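Local atomic coordinates of ethylbenzene dehydrogenase alpha-subunit (Aromatoleum aromaticum, PDB entry 2IVF), a protein that belongs to the molybdopterin oxidoreductase family and holds a molybdenum atom and an iron/sulfur cluster. Residues A[332-337]-A[396-401]; A[339-344]-A[815-820]; A[357-362]-A[379-384]. One frame throughout, in Å; residues are numbered along the deposited sequence.

Interaction 1: residues A[332-337]-A[396-401]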
loop_
_atom_site.group_PDB
_atom_site.type_symbol
_atom_site.label_atom_id
_atom_site.label_comp_id
_atom_site.label_asym_id
_atom_site.label_seq_id
_atom_site.Cartn_x
_atom_site.Cartn_y
_atom_site.Cartn_z
ATOM N N PRO A 332 -10.623 6.019 -42.265
ATOM C CA PRO A 332 -10.978 6.287 -43.670
ATOM C C PRO A 332 -9.830 6.261 -44.691
ATOM O O PRO A 332 -10.081 6.517 -45.852
ATOM C CB PRO A 332 -11.552 7.703 -43.602
ATOM C CG PRO A 332 -10.772 8.329 -42.538
ATOM C CD PRO A 332 -10.564 7.276 -41.481
ATOM N N LEU A 333 -8.593 5.978 -44.289
ATOM C CA LEU A 333 -7.503 6.021 -45.263
ATOM C C LEU A 333 -7.533 4.745 -46.076
ATOM O O LEU A 333 -7.867 3.672 -45.555
ATOM C CB LEU A 333 -6.139 6.201 -44.611
ATOM C CG LEU A 333 -5.907 7.556 -43.929
ATOM C CD1 LEU A 333 -4.540 7.602 -43.278
ATOM C CD2 LEU A 333 -6.041 8.740 -44.916
ATOM N N LEU A 334 -7.171 4.883 -47.341
ATOM C CA LEU A 334 -7.242 3.783 -48.288
ATOM C C LEU A 334 -5.996 2.913 -48.281
ATOM O O LEU A 334 -4.858 3.398 -48.195
ATOM C CB LEU A 334 -7.470 4.320 -49.673
ATOM C CG LEU A 334 -8.789 5.040 -49.942
ATOM C CD1 LEU A 334 -8.700 5.647 -51.374
ATOM C CD2 LEU A 334 -9.975 4.076 -49.832
ATOM N N VAL A 335 -6.258 1.615 -48.384
ATOM C CA VAL A 335 -5.270 0.584 -48.349
ATOM C C VAL A 335 -5.438 -0.217 -49.624
ATOM O O VAL A 335 -6.553 -0.424 -50.100
ATOM C CB VAL A 335 -5.441 -0.303 -47.083
ATOM C CG1 VAL A 335 -4.405 -1.391 -47.068
ATOM C CG2 VAL A 335 -5.311 0.535 -45.844
ATOM N N ARG A 336 -4.311 -0.602 -50.200
ATOM C CA ARG A 336 -4.249 -1.348 -51.436
ATOM C C ARG A 336 -4.567 -2.797 -51.126
ATOM O O ARG A 336 -4.030 -3.363 -50.167
ATOM C CB ARG A 336 -2.840 -1.243 -52.030
ATOM C CG ARG A 336 -2.439 0.165 -52.476
ATOM C CD ARG A 336 -1.023 0.236 -53.028
ATOM N NE ARG A 336 -0.770 -0.751 -54.068
ATOM C CZ ARG A 336 0.297 -0.753 -54.870
ATOM N NH1 ARG A 336 1.227 0.182 -54.789
ATOM N NH2 ARG A 336 0.438 -1.717 -55.750
ATOM N N MET A 337 -5.448 -3.398 -51.914
ATOM C CA MET A 337 -5.816 -4.803 -51.711
ATOM C C MET A 337 -4.775 -5.778 -52.263
ATOM O O MET A 337 -4.825 -6.971 -51.955
ATOM C CB MET A 337 -7.188 -5.094 -52.310
ATOM C CG MET A 337 -8.330 -4.423 -51.561
ATOM S SD MET A 337 -8.490 -5.074 -49.916
ATOM C CE MET A 337 -7.444 -3.982 -48.938
ATOM N N ILE A 396 -6.264 -1.017 -59.302
ATOM C CA ILE A 396 -6.362 -1.981 -58.226
ATOM C C ILE A 396 -7.551 -1.633 -57.362
ATOM O O ILE A 396 -8.050 -0.508 -57.400
ATOM C CB ILE A 396 -5.093 -2.005 -57.360
ATOM C CG1 ILE A 396 -4.757 -0.587 -56.854
ATOM C CG2 ILE A 396 -3.937 -2.609 -58.177
ATOM C CD1 ILE A 396 -3.626 -0.529 -55.878
ATOM N N GLN A 397 -8.000 -2.623 -56.599
ATOM C CA GLN A 397 -9.010 -2.431 -55.589
ATOM C C GLN A 397 -8.327 -1.807 -54.373
ATOM O O GLN A 397 -7.218 -2.209 -54.009
ATOM C CB GLN A 397 -9.609 -3.775 -55.144
ATOM C CG GLN A 397 -10.758 -4.351 -55.985
ATOM C CD GLN A 397 -11.590 -5.337 -55.155
ATOM O OE1 GLN A 397 -11.739 -5.169 -53.930
ATOM N NE2 GLN A 397 -12.123 -6.356 -55.800
ATOM N N VAL A 398 -8.993 -0.838 -53.761
ATOM C CA VAL A 398 -8.548 -0.253 -52.514
ATOM C C VAL A 398 -9.761 -0.174 -51.618
ATOM O O VAL A 398 -10.892 -0.086 -52.114
ATOM C CB VAL A 398 -7.925 1.139 -52.705
ATOM C CG1 VAL A 398 -6.702 1.055 -53.643
ATOM C CG2 VAL A 398 -8.957 2.137 -53.231
ATOM N N ARG A 399 -9.531 -0.235 -50.310
ATOM C CA ARG A 399 -10.596 -0.075 -49.354
ATOM C C ARG A 399 -10.046 0.637 -48.148
ATOM O O ARG A 399 -8.852 0.650 -47.928
ATOM C CB ARG A 399 -11.195 -1.427 -48.978
ATOM C CG ARG A 399 -10.340 -2.266 -48.052
ATOM C CD ARG A 399 -10.974 -3.624 -47.791
ATOM N NE ARG A 399 -10.120 -4.488 -46.966
ATOM C CZ ARG A 399 -10.314 -5.798 -46.785
ATOM N NH1 ARG A 399 -11.341 -6.433 -47.336
ATOM N NH2 ARG A 399 -9.471 -6.485 -46.040
ATOM N N THR A 400 -10.935 1.204 -47.357
ATOM C CA THR A 400 -10.542 1.912 -46.172
ATOM C C THR A 400 -10.095 0.911 -45.116
ATOM O O THR A 400 -10.501 -0.254 -45.146
ATOM C CB THR A 400 -11.725 2.724 -45.605
ATOM O OG1 THR A 400 -12.778 1.845 -45.211
ATOM C CG2 THR A 400 -12.244 3.724 -46.633
ATOM N N VAL A 401 -9.269 1.373 -44.177
ATOM C CA VAL A 401 -8.935 0.580 -43.042
ATOM C C VAL A 401 -10.217 0.099 -42.379
ATOM O O VAL A 401 -10.321 -1.070 -42.012
ATOM C CB VAL A 401 -8.121 1.367 -42.017
ATOM C CG1 VAL A 401 -8.020 0.581 -40.696
ATOM C CG2 VAL A 401 -6.730 1.707 -42.610
#
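Val335 and Arg399 form an antiparallel hydrogen-bonded pair, Val335 N giving to Arg399 O at 2.8 Å and Arg399 N giving to Val335 O at 3.0 Å. Met337 N to Gln397 O and Val401 N to Leu333 O prolong the pairing at its ends. On the buried side methyl groups interlock: Leu334 places both methyls 4.0 Å from Val398 CG2, and its CD2 also faces the methyl of Thr400. Val335 CG2 meets Val401 CG2 at 3.7 Å on the other face. The end at Met337 and Ile396 is more accessible to solvent, yet its long side chains lie close together. Met337, bent at chi2 (-65°), carries SD over one face of the Arg399 guanidinium, 3.4 Å above its plane and toward the rim, the two side chains crossing at about a right angle. Ile396 CD1 reaches Arg336 NE at 3.4 Å, while the Arg336 guanidinium makes its salt bridge with Asp338. Strand 334-336 is an outer strand of a three-stranded antiparallel sheet, with strand 395-400 in the middle and 385-389 beyond. Thr400 OG1 bonds Leu382 O and caps helix 401-408 through Glu403 N, and strand 356-360 sets Phe358 and Tyr357 against Pro332, Leu333 and Leu334.

Interaction 2: residues A[339-344]-A[815-820]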
loop_
_atom_site.group_PDB
_atom_site.type_symbol
_atom_site.label_atom_id
_atom_site.label_comp_id
_atom_site.label_asym_id
_atom_site.label_seq_id
_atom_site.Cartn_x
_atom_site.Cartn_y
_atom_site.Cartn_z
ATOM N N THR A 339 -1.093 -5.101 -52.000
ATOM C CA THR A 339 0.109 -5.103 -51.145
ATOM C C THR A 339 -0.226 -5.012 -49.647
ATOM O O THR A 339 0.592 -5.369 -48.794
ATOM C CB THR A 339 1.069 -3.933 -51.468
ATOM O OG1 THR A 339 0.439 -2.683 -51.163
ATOM C CG2 THR A 339 1.514 -3.950 -52.937
ATOM N N GLY A 340 -1.432 -4.550 -49.325
ATOM C CA GLY A 340 -1.836 -4.368 -47.948
ATOM C C GLY A 340 -1.313 -3.077 -47.339
ATOM O O GLY A 340 -1.397 -2.858 -46.141
ATOM N N LYS A 341 -0.778 -2.217 -48.180
ATOM C CA LYS A 341 -0.141 -1.010 -47.694
ATOM C C LYS A 341 -0.992 0.192 -48.056
ATOM O O LYS A 341 -1.723 0.174 -49.057
ATOM C CB LYS A 341 1.297 -0.932 -48.263
ATOM C CG LYS A 341 2.298 -1.690 -47.340
ATOM C CD LYS A 341 3.471 -2.251 -48.067
ATOM C CE LYS A 341 4.255 -3.257 -47.208
ATOM N NZ LYS A 341 4.576 -2.790 -45.825
ATOM N N PHE A 342 -0.930 1.224 -47.226
ATOM C CA PHE A 342 -1.672 2.448 -47.516
ATOM C C PHE A 342 -1.394 2.893 -48.962
ATOM O O PHE A 342 -0.239 2.848 -49.443
ATOM C CB PHE A 342 -1.311 3.578 -46.556
ATOM C CG PHE A 342 -1.819 3.392 -45.147
ATOM C CD1 PHE A 342 -3.158 3.591 -44.837
ATOM C CD2 PHE A 342 -0.938 3.053 -44.124
ATOM C CE1 PHE A 342 -3.626 3.429 -43.531
ATOM C CE2 PHE A 342 -1.368 2.895 -42.837
ATOM C CZ PHE A 342 -2.735 3.086 -42.519
ATOM N N LEU A 343 -2.460 3.294 -49.651
ATOM C CA LEU A 343 -2.331 3.908 -50.964
ATOM C C LEU A 343 -1.594 5.228 -50.804
ATOM O O LEU A 343 -2.029 6.073 -50.007
ATOM C CB LEU A 343 -3.706 4.168 -51.562
ATOM C CG LEU A 343 -3.723 4.809 -52.945
ATOM C CD1 LEU A 343 -2.985 3.912 -53.911
ATOM C CD2 LEU A 343 -5.172 5.064 -53.369
ATOM N N SER A 344 -0.488 5.387 -51.536
ATOM C CA SER A 344 0.331 6.588 -51.453
ATOM C C SER A 344 0.336 7.360 -52.759
ATOM O O SER A 344 -0.000 6.826 -53.835
ATOM C CB SER A 344 1.767 6.262 -51.053
ATOM O OG SER A 344 2.560 5.889 -52.167
ATOM N N TYR A 815 -4.189 0.865 -38.195
ATOM C CA TYR A 815 -3.582 -0.044 -39.167
ATOM C C TYR A 815 -2.071 0.179 -39.267
ATOM O O TYR A 815 -1.627 1.233 -39.735
ATOM C CB TYR A 815 -4.298 0.106 -40.497
ATOM C CG TYR A 815 -3.946 -0.936 -41.526
ATOM C CD1 TYR A 815 -4.211 -2.279 -41.306
ATOM C CD2 TYR A 815 -3.371 -0.583 -42.717
ATOM C CE1 TYR A 815 -3.870 -3.250 -42.270
ATOM C CE2 TYR A 815 -3.035 -1.534 -43.660
ATOM C CZ TYR A 815 -3.296 -2.858 -43.444
ATOM O OH TYR A 815 -2.976 -3.805 -44.414
ATOM N N LEU A 816 -1.275 -0.794 -38.813
ATOM C CA LEU A 816 0.202 -0.691 -38.901
ATOM C C LEU A 816 0.647 -1.572 -40.044
ATOM O O LEU A 816 0.663 -2.792 -39.930
ATOM C CB LEU A 816 0.882 -1.082 -37.599
ATOM C CG LEU A 816 0.339 -0.303 -36.389
ATOM C CD1 LEU A 816 0.871 -0.871 -35.060
ATOM C CD2 LEU A 816 0.677 1.185 -36.473
ATOM N N ASP A 817 0.964 -0.939 -41.158
ATOM C CA ASP A 817 1.195 -1.673 -42.424
ATOM C C ASP A 817 2.662 -2.018 -42.684
ATOM O O ASP A 817 3.045 -2.309 -43.801
ATOM C CB ASP A 817 0.519 -0.965 -43.592
ATOM C CG ASP A 817 1.266 0.279 -44.070
ATOM O OD1 ASP A 817 1.980 0.932 -43.257
ATOM O OD2 ASP A 817 1.149 0.593 -45.266
ATOM N N HIS A 818 3.444 -2.005 -41.612
ATOM C CA HIS A 818 4.839 -2.411 -41.576
ATOM C C HIS A 818 4.869 -3.919 -41.789
ATOM O O HIS A 818 4.066 -4.651 -41.217
ATOM C CB HIS A 818 5.377 -2.020 -40.184
ATOM C CG HIS A 818 6.836 -2.259 -39.974
ATOM N ND1 HIS A 818 7.378 -3.521 -39.839
ATOM C CD2 HIS A 818 7.865 -1.389 -39.814
ATOM C CE1 HIS A 818 8.686 -3.419 -39.656
ATOM N NE2 HIS A 818 9.009 -2.134 -39.638
ATOM N N ASP A 819 5.824 -4.382 -42.590
ATOM C CA ASP A 819 5.961 -5.810 -42.951
ATOM C C ASP A 819 5.915 -6.778 -41.789
ATOM O O ASP A 819 5.249 -7.806 -41.870
ATOM C CB ASP A 819 7.255 -6.027 -43.745
ATOM C CG ASP A 819 7.206 -5.381 -45.124
ATOM O OD1 ASP A 819 6.092 -5.122 -45.635
ATOM O OD2 ASP A 819 8.293 -5.165 -45.711
ATOM N N TRP A 820 6.599 -6.451 -40.701
ATOM C CA TRP A 820 6.607 -7.327 -39.534
ATOM C C TRP A 820 5.209 -7.503 -38.961
ATOM O O TRP A 820 4.818 -8.607 -38.554
ATOM C CB TRP A 820 7.506 -6.770 -38.443
ATOM C CG TRP A 820 8.983 -6.869 -38.715
ATOM C CD1 TRP A 820 9.603 -6.953 -39.890
ATOM C CD2 TRP A 820 9.999 -6.738 -37.723
ATOM N NE1 TRP A 820 10.974 -6.966 -39.707
ATOM C CE2 TRP A 820 11.232 -6.819 -38.371
ATOM C CE3 TRP A 820 9.971 -6.583 -36.341
ATOM C CZ2 TRP A 820 12.440 -6.768 -37.678
ATOM C CZ3 TRP A 820 11.163 -6.522 -35.655
ATOM C CH2 TRP A 820 12.375 -6.605 -36.323
#
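Gly340 O receives the hydroxyl of Tyr815 at a short 2.5 Å from OH, the oxygen lying at the edge of the tyrosine ring and in its plane. Gly340, with phi 81°, is the middle residue of an ST turn in which Thr339 OG1 accepts from Lys341 N. The side chain of Lys341 crosses Asp817 at about a right angle, CG 3.3 Å from Asp817 OD2, and the bend at chi4 (-48°) sets NZ between two acceptors. It donates to Asp817 O at 2.6 Å, and forms a salt bridge with Asp819 OD1 at 2.8 Å, approached from above the carboxylate plane. Phe342 follows, and its backbone N donates to Asp817 OD2 at 2.9 Å, on the anti side but tilted out of the carboxylate plane; OD1 of that carboxylate is held by the Tyr949 hydroxyl. Beyond it the Phe342 ring turns one face to the edge of Tyr815 in a T-shaped stack, planes 82° apart, with Tyr815 CD2 3.7 Å from Phe342 CZ. The contact joins the loop between strand 334-336 and helix 345-349 to the residues leading into helix 819-824, where His818 ND1 accepts from Trp820 N as the N-cap while NE2 bonds Gly947 O. Val401 of helix 401-408 and Val335 of strand 334-336 pack against both Phe342 and Tyr815, while Leu822 of helix 819-824 touches Lys341 and Tyr815.

Interaction 3: residues A[357-362]-A[379-384]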
loop_
_atom_site.group_PDB
_atom_site.type_symbol
_atom_site.label_atom_id
_atom_site.label_comp_id
_atom_site.label_asym_id
_atom_site.label_seq_id
_atom_site.Cartn_x
_atom_site.Cartn_y
_atom_site.Cartn_z
ATOM N N TYR A 357 -4.644 8.736 -48.843
ATOM C CA TYR A 357 -5.902 9.084 -49.478
ATOM C C TYR A 357 -7.149 8.711 -48.719
ATOM O O TYR A 357 -7.220 7.652 -48.082
ATOM C CB TYR A 357 -5.987 8.432 -50.842
ATOM C CG TYR A 357 -5.013 9.003 -51.840
ATOM C CD1 TYR A 357 -5.390 10.041 -52.680
ATOM C CD2 TYR A 357 -3.712 8.533 -51.910
ATOM C CE1 TYR A 357 -4.531 10.580 -53.542
ATOM C CE2 TYR A 357 -2.837 9.061 -52.788
ATOM C CZ TYR A 357 -3.251 10.081 -53.617
ATOM O OH TYR A 357 -2.393 10.617 -54.537
ATOM N N PHE A 358 -8.124 9.615 -48.801
ATOM C CA PHE A 358 -9.521 9.326 -48.529
ATOM C C PHE A 358 -10.206 8.961 -49.844
ATOM O O PHE A 358 -9.663 9.180 -50.937
ATOM C CB PHE A 358 -10.256 10.557 -48.005
ATOM C CG PHE A 358 -9.739 11.104 -46.703
ATOM C CD1 PHE A 358 -9.588 10.315 -45.605
ATOM C CD2 PHE A 358 -9.461 12.456 -46.577
ATOM C CE1 PHE A 358 -9.157 10.851 -44.394
ATOM C CE2 PHE A 358 -9.028 12.992 -45.369
ATOM C CZ PHE A 358 -8.883 12.188 -44.277
ATOM N N PHE A 359 -11.409 8.420 -49.741
ATOM C CA PHE A 359 -12.259 8.355 -50.909
ATOM C C PHE A 359 -13.398 9.327 -50.685
ATOM O O PHE A 359 -14.009 9.330 -49.611
ATOM C CB PHE A 359 -12.799 6.958 -51.181
ATOM C CG PHE A 359 -13.367 6.814 -52.563
ATOM C CD1 PHE A 359 -14.699 7.110 -52.817
ATOM C CD2 PHE A 359 -12.552 6.459 -53.615
ATOM C CE1 PHE A 359 -15.229 7.013 -54.090
ATOM C CE2 PHE A 359 -13.073 6.366 -54.911
ATOM C CZ PHE A 359 -14.422 6.642 -55.137
ATOM N N ASP A 360 -13.663 10.145 -51.709
ATOM C CA ASP A 360 -14.791 11.065 -51.710
ATOM C C ASP A 360 -15.868 10.482 -52.599
ATOM O O ASP A 360 -15.720 10.463 -53.820
ATOM C CB ASP A 360 -14.380 12.449 -52.219
ATOM C CG ASP A 360 -15.491 13.475 -52.074
ATOM O OD1 ASP A 360 -16.637 13.079 -51.779
ATOM O OD2 ASP A 360 -15.223 14.685 -52.244
ATOM N N GLU A 361 -16.932 9.995 -51.969
ATOM C CA GLU A 361 -17.992 9.274 -52.652
ATOM C C GLU A 361 -18.771 10.222 -53.554
ATOM O O GLU A 361 -19.065 9.878 -54.701
ATOM C CB GLU A 361 -18.927 8.588 -51.651
ATOM C CG GLU A 361 -18.278 7.389 -50.930
ATOM C CD GLU A 361 -18.966 6.990 -49.602
ATOM O OE1 GLU A 361 -18.923 7.776 -48.605
ATOM O OE2 GLU A 361 -19.512 5.859 -49.547
ATOM N N LYS A 362 -19.063 11.420 -53.042
ATOM C CA LYS A 362 -19.734 12.456 -53.831
ATOM C C LYS A 362 -18.899 12.787 -55.057
ATOM O O LYS A 362 -19.404 12.802 -56.183
ATOM C CB LYS A 362 -19.946 13.735 -53.023
ATOM C CG LYS A 362 -20.735 13.578 -51.738
ATOM C CD LYS A 362 -22.233 13.425 -51.970
ATOM C CE LYS A 362 -22.985 13.516 -50.633
ATOM N NZ LYS A 362 -24.298 14.244 -50.745
ATOM N N MET A 379 -16.855 14.704 -45.975
ATOM C CA MET A 379 -16.865 13.445 -45.239
ATOM C C MET A 379 -16.246 12.326 -46.068
ATOM O O MET A 379 -16.813 11.916 -47.070
ATOM C CB MET A 379 -18.281 13.045 -44.855
ATOM C CG MET A 379 -18.707 13.508 -43.480
ATOM S SD MET A 379 -17.965 12.524 -42.162
ATOM C CE MET A 379 -19.339 12.451 -41.000
ATOM N N PRO A 380 -15.089 11.801 -45.632
ATOM C CA PRO A 380 -14.489 10.663 -46.327
ATOM C C PRO A 380 -15.379 9.436 -46.285
ATOM O O PRO A 380 -16.141 9.266 -45.342
ATOM C CB PRO A 380 -13.199 10.398 -45.534
ATOM C CG PRO A 380 -12.960 11.625 -44.739
ATOM C CD PRO A 380 -14.274 12.256 -44.499
ATOM N N ALA A 381 -15.246 8.570 -47.280
ATOM C CA ALA A 381 -15.882 7.249 -47.262
ATOM C C ALA A 381 -15.346 6.446 -46.096
ATOM O O ALA A 381 -14.178 6.602 -45.717
ATOM C CB ALA A 381 -15.602 6.485 -48.577
ATOM N N LEU A 382 -16.198 5.604 -45.523
ATOM C CA LEU A 382 -15.763 4.578 -44.582
ATOM C C LEU A 382 -16.070 3.233 -45.209
ATOM O O LEU A 382 -15.159 2.461 -45.540
ATOM C CB LEU A 382 -16.468 4.721 -43.236
ATOM C CG LEU A 382 -15.885 5.795 -42.317
ATOM C CD1 LEU A 382 -16.594 5.754 -41.000
ATOM C CD2 LEU A 382 -14.366 5.638 -42.108
ATOM N N GLU A 383 -17.353 2.954 -45.404
ATOM C CA GLU A 383 -17.743 1.679 -45.975
ATOM C C GLU A 383 -17.430 1.668 -47.462
ATOM O O GLU A 383 -17.583 2.678 -48.149
ATOM C CB GLU A 383 -19.232 1.401 -45.725
ATOM C CG GLU A 383 -19.608 1.218 -44.212
ATOM C CD GLU A 383 -19.897 2.526 -43.494
ATOM O OE1 GLU A 383 -19.641 3.590 -44.097
ATOM O OE2 GLU A 383 -20.382 2.490 -42.314
ATOM N N GLY A 384 -16.978 0.529 -47.971
ATOM C CA GLY A 384 -16.886 0.350 -49.409
ATOM C C GLY A 384 -15.588 -0.227 -49.930
ATOM O O GLY A 384 -14.546 -0.219 -49.273
HETATM O O HOH W 1 -12.224 7.491 -47.159
HETATM O O HOH W 2 -18.788 5.132 -47.043
#
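The carbonyl oxygen of Phe359 accepts the backbone N-H of Ala381 at 2.7 Å from N, a nearly straight bond (169°), and it also lies 3.6 Å from Pro380 CA in a weaker CA-H...O contact. A water reinforces this join, accepting from Phe359 N and donating to Ala381 O at 2.6 Å. The side chains beside these bonds are apolar. Pro380 sets CG over the centre of one face of the Phe358 ring, 3.7 Å from its centroid, a CH-pi contact; the two side chains run side by side and point the same way. Ala381 CB fits between the CB of Phe359 and the chain of Glu361, 3.6 Å from Glu361 CD. At the solvent side a second water accepts from Leu382 N and sits 2.7 Å from Glu361 OE2 and 2.9 Å from Glu383 O. Glu361 and Glu383 would carry like charges if both are ionised, and the salt bridge of Glu383 to Arg322 probably eases any repulsion. Strand 356-360 is thus joined to the loop before strand 385-389 through one direct backbone bond, water bridges and apolar packing; with no charge pair between the segments, the join should depend little on the ionisation of either glutamate.

Overall arrangement
Interactions 1 and 2 meet at 332-337 and 339-344, where Leu334 O pairs with Leu343 N and Arg336 N with Lys341 O, so strand 334-336 is bonded on one edge to strand 395-400 and on the other to its own following loop. Interaction 3, nested within the chain loop that interaction 1 closes, joins it through Thr400 OG1 with Leu382 O and through Leu334 N with Tyr357 O. Interaction 1 is sheet pairing, partly buried; interaction 3 is mostly buried and relies on a direct backbone bond and waters, with Glu361 at the surface. Interaction 2, linking residues far apart in sequence, alone has a salt bridge and an aromatic pair.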